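Local coordinates for protein pyruvate kinase 1 (Trypanosoma brucei brucei, PDB 4HYV) that catalyses, as a pyruvate kinase, the transfer of the phosphoryl group of phosphoenolpyruvate to ADP, giving pyruvate and ATP, at residues R50-H55 with A82-G87; I237-N242 with G258-R263. All coordinates share one frame; numbering follows the deposited sequence.

In the fold
Both contacts belong to the closed barrel of eight parallel strands, the TIM barrel of pyruvate kinase, and their centres lie about 13 Å apart. Interaction 1 comes first along the chain and pairs strand 46-52 with strand 80-84, the second and third of the barrel; interaction 2 follows, pairing the fifth and sixth, 235-240 and 258-262. Strand 208-211 stands between the two pairs. They meet inside the barrel, where Lys-239 NZ lies 2.8 Å from Asp-84 OD1 in a salt bridge. Each pair reaches phosphoenolpyruvate both directly and through a metal, Arg-50 and potassium in interaction 1, Lys-239 and magnesium in interaction 2, so two separate strand pairs assemble one active site at the C-terminal ends of the strands.

Interaction 1. Residues R50-H55 with A82-G87. With K (potassium ion), chain D; PEP (phosphoenolpyruvate), chain E.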
# COMPACT_ATOMS: atom_id res chain seq x y z
N ARG A 50 12.97 -15.38 37.29
CA ARG A 50 13.61 -16.57 36.67
C ARG A 50 14.60 -17.20 37.62
O ARG A 50 15.43 -16.50 38.23
CB ARG A 50 14.31 -16.17 35.37
CG ARG A 50 15.38 -17.12 34.88
CD ARG A 50 16.11 -16.50 33.69
NE ARG A 50 17.04 -17.44 33.06
CZ ARG A 50 18.38 -17.35 33.12
NH1 ARG A 50 18.96 -16.31 33.71
NH2 ARG A 50 19.13 -18.27 32.50
N MET A 51 14.45 -18.50 37.85
CA MET A 51 15.44 -19.24 38.61
C MET A 51 16.34 -20.01 37.66
O MET A 51 15.88 -20.84 36.89
CB MET A 51 14.78 -20.21 39.59
CG MET A 51 13.73 -19.57 40.46
SD MET A 51 12.80 -20.80 41.41
CE MET A 51 12.04 -21.77 40.10
N ASN A 52 17.63 -19.78 37.79
CA ASN A 52 18.56 -20.38 36.88
C ASN A 52 19.19 -21.63 37.47
O ASN A 52 20.07 -21.55 38.32
CB ASN A 52 19.64 -19.38 36.51
CG ASN A 52 20.63 -19.96 35.53
OD1 ASN A 52 20.42 -21.05 34.97
ND2 ASN A 52 21.72 -19.26 35.33
N PHE A 53 18.69 -22.77 37.05
CA PHE A 53 19.06 -24.03 37.69
C PHE A 53 20.41 -24.56 37.18
O PHE A 53 20.79 -25.71 37.44
CB PHE A 53 17.96 -25.07 37.46
CG PHE A 53 16.87 -25.03 38.50
CD1 PHE A 53 16.21 -23.84 38.79
CD2 PHE A 53 16.56 -26.18 39.26
CE1 PHE A 53 15.18 -23.81 39.73
CE2 PHE A 53 15.55 -26.15 40.21
CZ PHE A 53 14.83 -24.97 40.42
N SER A 54 21.11 -23.73 36.42
CA SER A 54 22.52 -23.92 36.25
C SER A 54 23.30 -23.92 37.55
O SER A 54 24.40 -24.48 37.61
CB SER A 54 23.09 -22.90 35.29
OG SER A 54 22.70 -23.25 33.99
N HIS A 55 22.77 -23.24 38.56
CA HIS A 55 23.51 -23.03 39.80
C HIS A 55 22.55 -23.17 40.91
O HIS A 55 21.38 -22.89 40.74
CB HIS A 55 24.12 -21.62 39.84
CG HIS A 55 24.95 -21.28 38.63
ND1 HIS A 55 26.18 -21.79 38.43
CD2 HIS A 55 24.65 -20.51 37.50
CE1 HIS A 55 26.65 -21.37 37.24
NE2 HIS A 55 25.72 -20.58 36.68
N ALA A 82 9.58 -18.71 36.76
CA ALA A 82 10.14 -19.51 35.68
C ALA A 82 11.28 -20.35 36.19
O ALA A 82 12.14 -19.87 36.92
CB ALA A 82 10.60 -18.65 34.52
N LEU A 83 11.28 -21.62 35.80
CA LEU A 83 12.40 -22.51 36.10
C LEU A 83 13.21 -22.66 34.84
O LEU A 83 12.70 -23.15 33.83
CB LEU A 83 11.91 -23.89 36.60
CG LEU A 83 12.97 -24.89 37.15
CD1 LEU A 83 12.31 -26.04 37.91
CD2 LEU A 83 13.89 -25.43 36.04
N ASP A 84 14.45 -22.20 34.87
CA ASP A 84 15.30 -22.22 33.69
C ASP A 84 16.28 -23.38 33.87
O ASP A 84 16.99 -23.43 34.89
CB ASP A 84 16.04 -20.88 33.54
CG ASP A 84 16.89 -20.80 32.28
OD1 ASP A 84 17.71 -21.72 32.06
OD2 ASP A 84 16.78 -19.80 31.52
N THR A 85 16.23 -24.35 32.97
CA THR A 85 17.03 -25.57 33.17
C THR A 85 18.50 -25.36 32.87
O THR A 85 18.88 -24.50 32.05
CB THR A 85 16.54 -26.76 32.34
OG1 THR A 85 16.64 -26.45 30.96
CG2 THR A 85 15.11 -27.11 32.69
N LYS A 86 19.33 -26.10 33.59
CA LYS A 86 20.71 -26.30 33.21
C LYS A 86 20.83 -26.85 31.80
O LYS A 86 21.52 -26.26 30.95
CB LYS A 86 21.41 -27.24 34.23
CG LYS A 86 22.86 -27.58 33.89
CD LYS A 86 23.38 -28.65 34.87
CE LYS A 86 24.80 -29.12 34.52
NZ LYS A 86 25.81 -28.02 34.56
N GLY A 87 20.18 -27.99 31.54
CA GLY A 87 20.26 -28.63 30.22
C GLY A 87 21.65 -29.18 29.91
O GLY A 87 22.51 -29.29 30.78
K K D . 20.30 -22.20 32.58
C1 PEP E . 21.48 -17.53 27.06
O1 PEP E . 22.40 -18.35 26.75
O2' PEP E . 21.33 -16.46 26.41
C2 PEP E . 20.60 -17.80 28.27
C3 PEP E . 19.33 -16.95 28.50
O2 PEP E . 20.73 -18.99 28.92
P PEP E . 21.92 -19.23 30.09
O1P PEP E . 21.04 -19.93 31.17
O2P PEP E . 23.13 -19.68 29.38
O3P PEP E . 22.20 -17.83 30.76
O HOH W 1 26.12 -26.70 36.99
O HOH W 2 21.80 -23.63 30.65
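The guanidinium of Arg-50 has CB of Asn-52 over one face, toward the rim, while its edge is given to two acceptors, Asp-84 OD2 and O1P of phosphoenolpyruvate. NE donates to Asp-84 OD2 at 2.8 Å, with the acceptor in the guanidinium plane. The guanidinium and carboxylate planes stand 78° apart, and the donor reaches OD2 from above the plane of the carboxylate. NH2 adds a weak bond to the same oxygen and lies 2.9 Å from PEP O1P. With CG anti to the backbone N (chi1 159°), the extended arginine chain brings this edge to the phosphate; NH1 is held by Thr-27. On the side of the sheet that carries Met-51 and Leu-83, Leu-83 CG lies over one face of the Phe-53 ring, a CH-pi contact 3.7 Å from the ring centroid and 18° off its normal, and His-61 stacks on the ring.

These strands are parallel neighbours of the TIM barrel, the ends of a beta-alpha-beta unit that passes through helix 58-75. Met-51 N to Ala-82 O, Asp-84 N to Met-51 O and Phe-53 N to Asp-84 O, each 2.8 Å, join the two segments in parallel register. Potassium is bound by Asn-52 OD1 and Asp-84 OD1, both at 2.7 Å, by Thr-85 O, Ser-54 OG, PEP O1P and a water. Asn-52 OD1, besides binding potassium, accepts from Ser-54 N, closing an Asx turn.

Interaction 2. Residues I237-N242 with G258-R263; sequences ISKIEN and GIMVAR. With MG (magnesium ion), chain C; PEP (phosphoenolpyruvate), chain E.
Ile-237 to Ile-240 run parallel to Gly-258 to Val-261, the short strand axes 4.3 Å apart at closest and inclined by 28°, with four backbone bonds from Ser-238 N to Gly-258 O through to Ala-262 N to Ile-240 O. The straightest is Ile-240 N to Met-260 O, with 171° at the hydrogen. Lys-239 and Met-260 lie side by side and point the same way, CG of the lysine 3.8 Å from SD of the methionine. That sulfur also reaches C3 of phosphoenolpyruvate at 3.6 Å. A bend at chi3 turns the lysine end to the ligand, where NZ donates to PEP O2 at 3.0 Å and weakly to O1P; Ser-212 OG and Asp-84 also bind NZ.

Glu-241 has CG between its backbone N and carbonyl carbon (chi1 44°), and its CB packs 3.6 Å from Ala-262 CB. Beyond CG the chain is extended, carrying OE1 to magnesium at 2.1 Å. PEP O1, O2 and O2P, a water and Asp-265 complete the metal site, while OE2 accepts from that water and from Phe-213 N.

On the surface of the sheet that bears Ser-238 and Ile-240, Ile-240 CG1 meets Ile-259 CG2 at 3.8 Å, the two side chains crossing obliquely. Helices 249-255 and 275-289 pack against these isoleucines from outside the barrel, and strands 208-211 and 293-296 flank the pair, bonded to Ile-237 and Ile-259 respectively.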
# COMPACT_ATOMS: atom_id res chain seq x y z
N ILE A 237 8.71 -22.68 27.46
CA ILE A 237 9.36 -21.69 26.64
C ILE A 237 10.71 -22.26 26.19
O ILE A 237 11.62 -22.50 27.01
CB ILE A 237 9.56 -20.39 27.47
CG1 ILE A 237 8.26 -19.96 28.15
CG2 ILE A 237 10.20 -19.28 26.62
CD1 ILE A 237 7.20 -19.46 27.21
N SER A 238 10.83 -22.52 24.90
CA SER A 238 12.04 -23.15 24.38
C SER A 238 13.12 -22.11 24.12
O SER A 238 12.87 -21.07 23.50
CB SER A 238 11.74 -23.90 23.08
OG SER A 238 10.91 -25.01 23.34
N LYS A 239 14.31 -22.36 24.64
CA LYS A 239 15.39 -21.40 24.46
C LYS A 239 16.16 -21.77 23.18
O LYS A 239 16.58 -22.91 23.02
CB LYS A 239 16.31 -21.41 25.67
CG LYS A 239 15.67 -20.85 26.92
CD LYS A 239 16.43 -21.26 28.18
CE LYS A 239 17.88 -20.77 28.14
NZ LYS A 239 18.54 -21.02 29.47
N ILE A 240 16.24 -20.83 22.23
CA ILE A 240 17.00 -21.07 20.99
C ILE A 240 18.39 -20.51 21.16
O ILE A 240 18.57 -19.31 21.42
CB ILE A 240 16.35 -20.37 19.80
CG1 ILE A 240 14.89 -20.80 19.69
CG2 ILE A 240 17.12 -20.66 18.53
CD1 ILE A 240 14.71 -22.28 19.45
N GLU A 241 19.36 -21.41 21.23
CA GLU A 241 20.70 -21.02 21.53
C GLU A 241 21.72 -21.92 20.87
O GLU A 241 22.90 -21.86 21.18
CB GLU A 241 20.95 -20.91 23.05
CG GLU A 241 20.36 -22.03 23.89
CD GLU A 241 20.57 -21.80 25.37
OE1 GLU A 241 21.39 -20.91 25.74
OE2 GLU A 241 19.94 -22.53 26.18
N ASN A 242 21.30 -22.58 19.80
CA ASN A 242 22.26 -23.15 18.88
C ASN A 242 21.77 -23.21 17.45
O ASN A 242 20.62 -22.85 17.12
CB ASN A 242 22.70 -24.54 19.34
CG ASN A 242 21.52 -25.43 19.63
OD1 ASN A 242 20.50 -25.36 18.93
ND2 ASN A 242 21.56 -26.13 20.74
N GLY A 258 5.98 -20.97 23.84
CA GLY A 258 6.69 -19.74 23.45
C GLY A 258 8.17 -20.01 23.29
O GLY A 258 8.62 -21.15 23.44
N ILE A 259 8.94 -18.94 23.15
CA ILE A 259 10.34 -19.04 22.75
C ILE A 259 11.16 -17.98 23.52
O ILE A 259 10.71 -16.82 23.71
CB ILE A 259 10.49 -18.76 21.24
CG1 ILE A 259 9.81 -19.85 20.41
CG2 ILE A 259 11.98 -18.59 20.88
CD1 ILE A 259 10.41 -21.24 20.61
N MET A 260 12.41 -18.33 23.82
CA MET A 260 13.40 -17.35 24.22
C MET A 260 14.51 -17.29 23.21
O MET A 260 15.09 -18.32 22.86
CB MET A 260 13.99 -17.72 25.58
CG MET A 260 14.81 -16.59 26.18
SD MET A 260 15.89 -17.15 27.49
CE MET A 260 14.69 -17.28 28.82
N VAL A 261 14.82 -16.09 22.73
CA VAL A 261 16.06 -15.91 21.96
C VAL A 261 17.23 -15.80 22.93
O VAL A 261 17.43 -14.75 23.56
CB VAL A 261 16.04 -14.65 21.07
CG1 VAL A 261 17.24 -14.67 20.13
CG2 VAL A 261 14.73 -14.56 20.30
N ALA A 262 17.93 -16.91 23.12
CA ALA A 262 18.87 -17.02 24.23
C ALA A 262 20.25 -16.58 23.73
O ALA A 262 21.06 -17.42 23.31
CB ALA A 262 18.90 -18.46 24.75
N ARG A 263 20.46 -15.27 23.66
CA ARG A 263 21.48 -14.70 22.80
C ARG A 263 22.90 -15.04 23.29
O ARG A 263 23.84 -15.00 22.53
CB ARG A 263 21.28 -13.18 22.64
CG ARG A 263 20.02 -12.79 21.82
CD ARG A 263 19.98 -11.30 21.55
NE ARG A 263 20.21 -10.51 22.77
CZ ARG A 263 20.25 -9.19 22.79
NH1 ARG A 263 19.99 -8.51 21.68
NH2 ARG A 263 20.54 -8.53 23.92
MG MG C . 22.38 -20.37 27.53
C1 PEP E . 21.48 -17.53 27.06
O1 PEP E . 22.40 -18.35 26.75
O2' PEP E . 21.33 -16.46 26.41
C2 PEP E . 20.60 -17.80 28.27
C3 PEP E . 19.33 -16.95 28.50
O2 PEP E . 20.73 -18.99 28.92
P PEP E . 21.92 -19.23 30.09
O1P PEP E . 21.04 -19.93 31.17
O2P PEP E . 23.13 -19.68 29.38
O3P PEP E . 22.20 -17.83 30.76
O HOH W 3 21.33 -21.94 28.29